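RRNA adenine N-6-methyltransferase (Saccharopolyspora erythraea, PDB 6NVM) transfers two methyl groups from S-adenosyl-L-methionine to one adenine of 23S rRNA, lowering ribosome affinity for macrolide-lincosamide-streptogramin B antibiotics. Local coordinates at residues A140-Y143 with G144-S147; M164-L168 with E169-K173; R260-E263 with A264-H268; A269-G272 with G273-V277. All coordinates share one frame; numbering follows the deposited sequence. Where two conformers were deposited one is given.

Contact 1. Residues A140-Y143 with G144-S147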
loop_
_atom_site.group_PDB
_atom_site.type_symbol
_atom_site.label_atom_id
_atom_site.label_comp_id
_atom_site.label_asym_id
_atom_site.label_seq_id
_atom_site.Cartn_x
_atom_site.Cartn_y
_atom_site.Cartn_z
ATOM N N ALA A 140 -5.130 0.116 -11.048
ATOM C CA ALA A 140 -5.630 -1.253 -11.133
ATOM C C ALA A 140 -4.449 -2.114 -11.551
ATOM O O ALA A 140 -3.938 -1.974 -12.664
ATOM C CB ALA A 140 -6.779 -1.367 -12.133
ATOM N N ILE A 141 -4.004 -2.987 -10.660
ATOM C CA ILE A 141 -2.696 -3.620 -10.775
ATOM C C ILE A 141 -2.882 -5.061 -11.234
ATOM O O ILE A 141 -3.594 -5.824 -10.561
ATOM C CB ILE A 141 -1.936 -3.567 -9.445
ATOM C CG1 ILE A 141 -2.045 -2.169 -8.823
ATOM C CG2 ILE A 141 -0.487 -3.941 -9.672
ATOM C CD1 ILE A 141 -1.617 -1.036 -9.739
ATOM N N PRO A 142 -2.253 -5.484 -12.334
ATOM C CA PRO A 142 -2.229 -6.911 -12.676
ATOM C C PRO A 142 -1.554 -7.742 -11.594
ATOM O O PRO A 142 -0.691 -7.271 -10.849
ATOM C CB PRO A 142 -1.429 -6.954 -13.985
ATOM C CG PRO A 142 -1.547 -5.589 -14.551
ATOM C CD PRO A 142 -1.633 -4.657 -13.383
ATOM N N TYR A 143 -1.935 -9.019 -11.547
ATOM C CA TYR A 143 -1.532 -9.893 -10.447
ATOM C C TYR A 143 -0.015 -9.975 -10.299
ATOM O O TYR A 143 0.504 -10.004 -9.176
ATOM C CB TYR A 143 -2.127 -11.288 -10.662
ATOM C CG TYR A 143 -1.281 -12.421 -10.120
ATOM C CD1 TYR A 143 -1.254 -12.710 -8.761
ATOM C CD2 TYR A 143 -0.517 -13.210 -10.971
ATOM C CE1 TYR A 143 -0.485 -13.746 -8.265
ATOM C CE2 TYR A 143 0.254 -14.249 -10.485
ATOM C CZ TYR A 143 0.267 -14.513 -9.132
ATOM O OH TYR A 143 1.033 -15.547 -8.644
ATOM N N GLY A 144 0.715 -10.010 -11.414
ATOM C CA GLY A 144 2.130 -10.341 -11.366
ATOM C C GLY A 144 3.079 -9.225 -10.966
ATOM O O GLY A 144 4.279 -9.493 -10.827
ATOM N N ILE A 145 2.596 -7.994 -10.779
ATOM C CA ILE A 145 3.483 -6.880 -10.447
ATOM C C ILE A 145 2.961 -6.101 -9.247
ATOM O O ILE A 145 3.357 -4.951 -9.029
ATOM C CB ILE A 145 3.663 -5.935 -11.650
ATOM C CG1 ILE A 145 2.306 -5.439 -12.153
ATOM C CG2 ILE A 145 4.432 -6.636 -12.770
ATOM C CD1 ILE A 145 2.375 -4.154 -12.969
ATOM N N THR A 146 2.081 -6.714 -8.453
ATOM C CA THR A 146 1.452 -5.977 -7.361
ATOM C C THR A 146 2.483 -5.548 -6.323
ATOM O O THR A 146 2.497 -4.391 -5.888
ATOM C CB THR A 146 0.347 -6.813 -6.713
ATOM O OG1 THR A 146 -0.481 -7.380 -7.731
ATOM C CG2 THR A 146 -0.524 -5.935 -5.817
ATOM N N SER A 147 3.364 -6.463 -5.914
ATOM C CA SER A 147 4.367 -6.093 -4.924
ATOM C C SER A 147 5.303 -5.020 -5.457
ATOM O O SER A 147 5.757 -4.160 -4.698
ATOM C CB SER A 147 5.162 -7.320 -4.479
ATOM O OG SER A 147 4.425 -8.071 -3.534
#
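The backbone passes from an extended conformation at P142 to a helical one at Y143 and folds back far enough for I145 N to reach P142 O in a weak but straight hydrogen bond, 3.4 Å long with an N-H...O angle of 173°. I145 is the N-cap residue of helix 146-155. The first helical residue, T146, sends its hydroxyl back over this bend. A chi1 of -47° puts T146 OG1 beside its own backbone N, within 3.1 Å of P142 O and 3.2 Å of Y143 O; its single proton could serve either carbonyl, and the choice is not settled. Two isoleucines close the apolar flank. I141 brings the CG2 branch, not CG1, across the start of the helix, where it lies 3.6 Å from T146 CA and 4.0 Å from I145 CG1. The outer methyl of I145, CD1, meets the proline ring of P142 at its CD corner, 4.1 Å away. I141-P142-Y143 corresponds to the last three residues of the N-I-P-Y motif (motif IV) of rRNA adenine dimethylases, with A140, a predicted S-adenosyl-L-methionine-binding residue, in the first place. In relatives this motif lines the cofactor and target-adenine site, and the turn probably borders it here. A140, at the end of strand 135-140, hydrogen-bonds through its backbone to A77, and I141 just beyond it to V165. The poorly ordered Y143 ring packs on Q167 of strand 159-167, while T146 packs on T166 of the same strand and on F170 of helix 168-175.

Contact 2. Residues M164-L168 with E169-K173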
loop_
_atom_site.group_PDB
_atom_site.type_symbol
_atom_site.label_atom_id
_atom_site.label_comp_id
_atom_site.label_asym_id
_atom_site.label_seq_id
_atom_site.Cartn_x
_atom_site.Cartn_y
_atom_site.Cartn_z
ATOM N N MET A 164 -5.272 1.319 -4.655
ATOM C CA MET A 164 -4.976 0.231 -5.571
ATOM C C MET A 164 -6.085 -0.804 -5.542
ATOM O O MET A 164 -6.608 -1.140 -4.474
ATOM C CB MET A 164 -3.646 -0.443 -5.213
ATOM C CG MET A 164 -2.437 0.415 -5.499
ATOM S SD MET A 164 -0.944 -0.241 -4.731
ATOM C CE MET A 164 -1.233 0.175 -3.014
ATOM N N VAL A 165 -6.432 -1.305 -6.725
ATOM C CA VAL A 165 -7.275 -2.481 -6.876
ATOM C C VAL A 165 -6.333 -3.659 -7.077
ATOM O O VAL A 165 -5.555 -3.679 -8.041
ATOM C CB VAL A 165 -8.245 -2.338 -8.057
ATOM C CG1 VAL A 165 -9.092 -3.598 -8.207
ATOM C CG2 VAL A 165 -9.116 -1.117 -7.877
ATOM N N THR A 166 -6.379 -4.622 -6.160
ATOM C CA THR A 166 -5.510 -5.793 -6.190
ATOM C C THR A 166 -6.356 -7.048 -6.027
ATOM O O THR A 166 -7.565 -6.985 -5.801
ATOM C CB THR A 166 -4.448 -5.731 -5.083
ATOM O OG1 THR A 166 -5.069 -5.929 -3.803
ATOM C CG2 THR A 166 -3.734 -4.388 -5.090
ATOM N N GLN A 167 -5.711 -8.206 -6.124
ATOM C CA GLN A 167 -6.382 -9.433 -5.727
ATOM C C GLN A 167 -6.769 -9.345 -4.257
ATOM O O GLN A 167 -6.109 -8.675 -3.456
ATOM C CB GLN A 167 -5.487 -10.650 -5.971
ATOM C CG GLN A 167 -5.331 -11.006 -7.438
ATOM C CD GLN A 167 -4.665 -12.354 -7.646
ATOM O OE1 GLN A 167 -4.126 -12.946 -6.710
ATOM N NE2 GLN A 167 -4.704 -12.847 -8.878
ATOM N N LEU A 168 -7.862 -10.024 -3.907
ATOM C CA LEU A 168 -8.401 -9.932 -2.552
ATOM C C LEU A 168 -7.394 -10.406 -1.509
ATOM O O LEU A 168 -7.182 -9.741 -0.487
ATOM C CB LEU A 168 -9.695 -10.742 -2.455
ATOM C CG LEU A 168 -10.353 -10.823 -1.075
ATOM C CD1 LEU A 168 -10.710 -9.439 -0.547
ATOM C CD2 LEU A 168 -11.587 -11.721 -1.130
ATOM N N GLU A 169 -6.774 -11.566 -1.735
ATOM C CA GLU A 169 -5.910 -12.129 -0.701
ATOM C C GLU A 169 -4.675 -11.265 -0.477
ATOM O O GLU A 169 -4.219 -11.105 0.664
ATOM C CB GLU A 169 -5.515 -13.562 -1.064
ATOM C CG GLU A 169 -6.599 -14.585 -0.750
ATOM C CD GLU A 169 -6.985 -14.594 0.722
ATOM O OE1 GLU A 169 -6.130 -14.247 1.567
ATOM O OE2 GLU A 169 -8.145 -14.933 1.037
ATOM N N PHE A 170 -4.124 -10.692 -1.547
ATOM C CA PHE A 170 -3.001 -9.772 -1.395
ATOM C C PHE A 170 -3.370 -8.611 -0.483
ATOM O O PHE A 170 -2.604 -8.237 0.415
ATOM C CB PHE A 170 -2.563 -9.261 -2.767
ATOM C CG PHE A 170 -1.421 -8.289 -2.713
ATOM C CD1 PHE A 170 -1.648 -6.940 -2.469
ATOM C CD2 PHE A 170 -0.118 -8.728 -2.890
ATOM C CE1 PHE A 170 -0.596 -6.043 -2.408
ATOM C CE2 PHE A 170 0.941 -7.841 -2.834
ATOM C CZ PHE A 170 0.703 -6.495 -2.593
ATOM N N ALA A 171 -4.548 -8.021 -0.705
ATOM C CA ALA A 171 -4.957 -6.856 0.072
ATOM C C ALA A 171 -5.209 -7.220 1.528
ATOM O O ALA A 171 -4.906 -6.431 2.432
ATOM C CB ALA A 171 -6.207 -6.232 -0.544
ATOM N N ARG A 172 -5.791 -8.395 1.777
ATOM C CA ARG A 172 -6.058 -8.804 3.152
ATOM C C ARG A 172 -4.764 -8.988 3.939
ATOM O O ARG A 172 -4.660 -8.547 5.089
ATOM C CB ARG A 172 -6.880 -10.092 3.166
ATOM C CG ARG A 172 -8.335 -9.918 2.751
ATOM C CD ARG A 172 -9.149 -11.143 3.131
ATOM N NE ARG A 172 -10.541 -11.051 2.705
ATOM C CZ ARG A 172 -11.443 -12.011 2.890
ATOM N NH1 ARG A 172 -11.101 -13.140 3.497
ATOM N NH2 ARG A 172 -12.689 -11.843 2.470
ATOM N N LYS A 173 -3.767 -9.638 3.339
ATOM C CA LYS A 173 -2.509 -9.854 4.044
ATOM C C LYS A 173 -1.812 -8.529 4.338
ATOM O O LYS A 173 -1.331 -8.301 5.455
ATOM C CB LYS A 173 -1.596 -10.772 3.231
ATOM C CG LYS A 173 -0.514 -11.440 4.073
ATOM C CD LYS A 173 0.527 -12.170 3.228
ATOM C CE LYS A 173 1.512 -11.204 2.582
ATOM N NZ LYS A 173 2.795 -11.867 2.213
#
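Q167 O accepts a hydrogen bond from A171 N, 3.2 Å long, where strand 159-167 of the Rossmann-like methyltransferase sheet turns at once into helix 168-175, with Q167 as N-cap and the strand and helix segments running at 108° to each other. The same oxygen takes a second hydrogen bond from the hydroxyl of T166, whose OG1 stands 3.0 Å from Q167 O and tilts out of the carbonyl plane. Two donors, one from the strand and one from the helix, therefore hold the peptide at the junction. One residue on, R172 N gives a regular helical bond to L168 O.

Van der Waals contacts line the inner angle. T166 CB lies 4.0 Å from F170 CD1. With the hydroxyl of T166 between the backbone N and the carbonyl carbon (chi1 71°), its OG1 makes a polar-apolar approach of 3.5 Å to A171 CB. The F170 ring continues onto V150 of helix 146-155, while A171 and L168 meet A214 of strand 213-220 and F196 of strand 192-200.

The third kind of contact joins aliphatic carbon to a charged group. The arginine chain of R172, extended from CG to NE, crosses L168 at a slant: L168 CD1 lies 3.6 Å from R172 NE, and L168 CD2 sits over one face of the guanidinium, 3.8 Å from R172 NH2.

Contact 3. Residues R260-E263 with A264-H268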
loop_
_atom_site.group_PDB
_atom_site.type_symbol
_atom_site.label_atom_id
_atom_site.label_comp_id
_atom_site.label_asym_id
_atom_site.label_seq_id
_atom_site.Cartn_x
_atom_site.Cartn_y
_atom_site.Cartn_z
ATOM N N ARG A 260 15.299 -9.771 31.319
ATOM C CA ARG A 260 14.397 -8.955 32.127
ATOM C C ARG A 260 13.653 -7.943 31.266
ATOM O O ARG A 260 12.451 -7.721 31.451
ATOM C CB ARG A 260 15.177 -8.236 33.230
ATOM C CG ARG A 260 15.814 -9.152 34.269
ATOM C CD ARG A 260 14.771 -9.806 35.159
ATOM N NE ARG A 260 15.375 -10.727 36.124
ATOM C CZ ARG A 260 15.640 -10.440 37.396
ATOM N NH1 ARG A 260 15.357 -9.245 37.899
ATOM N NH2 ARG A 260 16.192 -11.361 38.175
ATOM N N ARG A 261 14.354 -7.318 30.320
ATOM C CA ARG A 261 13.724 -6.306 29.482
ATOM C C ARG A 261 12.791 -6.935 28.457
ATOM O O ARG A 261 11.768 -6.336 28.107
ATOM C CB ARG A 261 14.789 -5.464 28.780
ATOM C CG ARG A 261 14.238 -4.209 28.127
ATOM C CD ARG A 261 15.285 -3.520 27.276
ATOM N NE ARG A 261 16.481 -3.180 28.040
ATOM C CZ ARG A 261 17.593 -2.690 27.504
ATOM N NH1 ARG A 261 17.669 -2.479 26.196
ATOM N NH2 ARG A 261 18.634 -2.410 28.276
ATOM N N VAL A 262 13.129 -8.128 27.962
ATOM C CA VAL A 262 12.272 -8.818 27.001
ATOM C C VAL A 262 10.935 -9.168 27.642
ATOM O O VAL A 262 9.867 -8.947 27.059
ATOM C CB VAL A 262 12.984 -10.072 26.459
ATOM C CG1 VAL A 262 12.010 -10.968 25.688
ATOM C CG2 VAL A 262 14.149 -9.671 25.569
ATOM N N GLU A 263 10.975 -9.740 28.848
ATOM C CA GLU A 263 9.739 -10.079 29.544
ATOM C C GLU A 263 8.897 -8.836 29.791
ATOM O O GLU A 263 7.680 -8.845 29.566
ATOM C CB GLU A 263 10.051 -10.792 30.866
ATOM C CG GLU A 263 8.803 -11.135 31.686
ATOM C CD GLU A 263 9.091 -11.984 32.915
ATOM O OE1 GLU A 263 10.246 -12.432 33.079
ATOM O OE2 GLU A 263 8.155 -12.207 33.716
ATOM N N ALA A 264 9.529 -7.749 30.238
ATOM C CA ALA A 264 8.791 -6.515 30.490
ATOM C C ALA A 264 8.175 -5.966 29.206
ATOM O O ALA A 264 7.066 -5.415 29.227
ATOM C CB ALA A 264 9.713 -5.472 31.124
ATOM N N ALA A 265 8.889 -6.095 28.084
ATOM C CA ALA A 265 8.405 -5.545 26.819
ATOM C C ALA A 265 7.235 -6.352 26.276
ATOM O O ALA A 265 6.242 -5.786 25.808
ATOM C CB ALA A 265 9.541 -5.504 25.799
ATOM N N LEU A 266 7.346 -7.679 26.302
ATOM C CA LEU A 266 6.229 -8.526 25.898
ATOM C C LEU A 266 4.975 -8.188 26.694
ATOM O O LEU A 266 3.895 -7.991 26.124
ATOM C CB LEU A 266 6.604 -9.998 26.071
ATOM C CG LEU A 266 7.666 -10.517 25.103
ATOM C CD1 LEU A 266 8.174 -11.882 25.554
ATOM C CD2 LEU A 266 7.119 -10.599 23.684
ATOM N N ASP A 267 5.105 -8.094 28.020
ATOM C CA ASP A 267 3.948 -7.786 28.851
ATOM C C ASP A 267 3.390 -6.401 28.524
ATOM O O ASP A 267 2.172 -6.215 28.449
ATOM C CB ASP A 267 4.321 -7.883 30.331
ATOM C CG ASP A 267 4.445 -9.326 30.823
ATOM O OD1 ASP A 267 4.202 -10.270 30.035
ATOM O OD2 ASP A 267 4.784 -9.519 32.013
ATOM N N HIS A 268 4.270 -5.415 28.332
ATOM C CA HIS A 268 3.823 -4.072 27.971
ATOM C C HIS A 268 3.025 -4.088 26.673
ATOM O O HIS A 268 2.000 -3.403 26.551
ATOM C CB HIS A 268 5.037 -3.140 27.858
ATOM C CG HIS A 268 4.692 -1.739 27.464
ATOM N ND1 HIS A 268 3.843 -0.946 28.206
ATOM C CD2 HIS A 268 5.080 -0.989 26.403
ATOM C CE1 HIS A 268 3.721 0.233 27.617
ATOM N NE2 HIS A 268 4.461 0.232 26.523
HETATM O O HOH W 1 6.635 -11.508 29.332
#
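V262 carries CG1 anti to its backbone N (chi1 168°) and L266 carries CG beside its own N (chi1 -69°), and these torsions set the two side chains next to each other, pointing the same way along one flank of helix 259-269. Their methyls meet at V262 CG1 and L266 CD1, 3.9 Å apart. At the backbone, L266 CG rests 3.3 Å from V262 O, close beside the bond that the same oxygen accepts from L266 N, which is 2.9 Å long and almost straight at 176°. A264, A265 and D267 likewise bond back to R260, R261 and E263, so the spacing of four residues is unbroken.

The other flank is polar. A water molecule bridges one turn of the helix, donating to E263 O at 2.9 Å and to D267 OD1 at 2.8 Å. E263 O thus has two donors, this water and D267 N, and the water probably helps hold the carboxylate of D267 near the backbone. The E263 side chain, modelled in two conformers, is extended in the one given, where its carboxylate does not touch that of D267; this arrangement remains doubtful.

The helix is wedged between two others. V262 packs on L253 and L254 of helix 249-254, and L266 on Q250, whereas A265 touches R291 and L292 of helix 282-292. Hydrogen bonds from R261 NH1 to L292 O and between H268 NE2 and E290 OE1 fasten that second side.

Contact 4. Residues A269-G272 with G273-V277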
loop_
_atom_site.group_PDB
_atom_site.type_symbol
_atom_site.label_atom_id
_atom_site.label_comp_id
_atom_site.label_asym_id
_atom_site.label_seq_id
_atom_site.Cartn_x
_atom_site.Cartn_y
_atom_site.Cartn_z
ATOM N N ALA A 269 3.477 -4.870 25.692
ATOM C CA ALA A 269 2.803 -4.958 24.407
ATOM C C ALA A 269 1.579 -5.860 24.437
ATOM O O ALA A 269 0.800 -5.847 23.478
ATOM C CB ALA A 269 3.777 -5.464 23.342
ATOM N N GLY A 270 1.381 -6.628 25.505
ATOM C CA GLY A 270 0.296 -7.586 25.524
ATOM C C GLY A 270 0.524 -8.768 24.610
ATOM O O GLY A 270 -0.440 -9.318 24.065
ATOM N N VAL A 271 1.779 -9.178 24.433
ATOM C CA VAL A 271 2.163 -10.244 23.515
ATOM C C VAL A 271 2.714 -11.410 24.322
ATOM O O VAL A 271 3.491 -11.215 25.262
ATOM C CB VAL A 271 3.205 -9.735 22.498
ATOM C CG1 VAL A 271 3.738 -10.862 21.640
ATOM C CG2 VAL A 271 2.585 -8.629 21.625
ATOM N N GLY A 272 2.300 -12.622 23.963
ATOM C CA GLY A 272 2.845 -13.807 24.596
ATOM C C GLY A 272 4.221 -14.160 24.059
ATOM O O GLY A 272 4.543 -13.929 22.896
ATOM N N GLY A 273 5.041 -14.751 24.931
ATOM C CA GLY A 273 6.379 -15.158 24.541
ATOM C C GLY A 273 6.407 -16.180 23.425
ATOM O O GLY A 273 7.420 -16.293 22.725
ATOM N N GLY A 274 5.319 -16.921 23.234
ATOM C CA GLY A 274 5.257 -17.913 22.177
ATOM C C GLY A 274 4.376 -17.494 21.019
ATOM O O GLY A 274 3.976 -18.329 20.205
ATOM N N ALA A 275 4.086 -16.197 20.925
ATOM C CA ALA A 275 3.148 -15.705 19.926
ATOM C C ALA A 275 3.621 -16.023 18.511
ATOM O O ALA A 275 4.819 -16.021 18.212
ATOM C CB ALA A 275 2.958 -14.198 20.075
ATOM N N VAL A 276 2.655 -16.289 17.635
ATOM C CA VAL A 276 2.936 -16.409 16.208
ATOM C C VAL A 276 3.248 -15.018 15.672
ATOM O O VAL A 276 2.413 -14.110 15.748
ATOM C CB VAL A 276 1.754 -17.041 15.460
ATOM C CG1 VAL A 276 2.129 -17.305 14.009
ATOM C CG2 VAL A 276 1.301 -18.330 16.144
ATOM N N VAL A 277 4.455 -14.850 15.133
ATOM C CA VAL A 277 4.952 -13.523 14.777
ATOM C C VAL A 277 3.987 -12.819 13.833
ATOM O O VAL A 277 3.701 -11.627 13.992
ATOM C CB VAL A 277 6.363 -13.640 14.173
ATOM C CG1 VAL A 277 6.871 -12.292 13.684
ATOM C CG2 VAL A 277 7.318 -14.214 15.206
#
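A type I beta turn from G272 to A275 follows directly on the Schellman motif that ends helix 259-269, so the chain leaves the helix and reverses within a few residues. G270 takes the positive phi (71°) of the Schellman motif, a conformation that glycine adopts readily, and V271 N probably completes the motif by returning to L266 O.

The turn itself is closed by A275 N, which donates to G272 O over 3.0 Å at an N-H...O angle of 154°. A275 N stands above the carbonyl plane of G272, 64° out of it, and so is not on a lone pair. Three consecutive glycines, G272, G273 and G274, build the corner, which has no side chains except that of A275 at its end; G273 and G274 occupy the two central positions. G274 N also comes to 3.1 Å from G272 O, but the angle is too poor for a hydrogen bond.

One apolar contact spans the base of the turn. V271, with CG1 anti to its backbone N (chi1 173°), directs that methyl towards A275, the last residue of the turn, and V271 is buried although the glycines beside it are largely exposed. Its neighbours also include Q284 of helix 282-292 and L266 of the preceding helix. A269 O accepts R287 NH2 and G273 shares a backbone hydrogen bond with Q250, so the helix end is tied to helix 282-292 and the turn to helix 249-254. The methyl of A275 serves both parts of the turn: A275 CB lies 3.8 Å from V271 CG1 and 3.2 Å from G272 O.

The four contacts come in chain order and form two pairs. Contacts 1 and 2, with centres 9 Å apart, belong to the Rossmann-like methyltransferase sheet: each lies where a strand gives way to a helix, and the two touch directly. Contacts 3 and 4, with centres 10 Å apart, are the body and the end of helix 259-269 in the C-terminal helical region, where L266 packs on G273. About 40 Å separates the centres of contacts 1 and 3, and they lie on opposite sides of the chain's centre. Contact 1 holds a residue of the predicted cofactor site and contact 2 lies near that site, while contacts 3 and 4 are far from it.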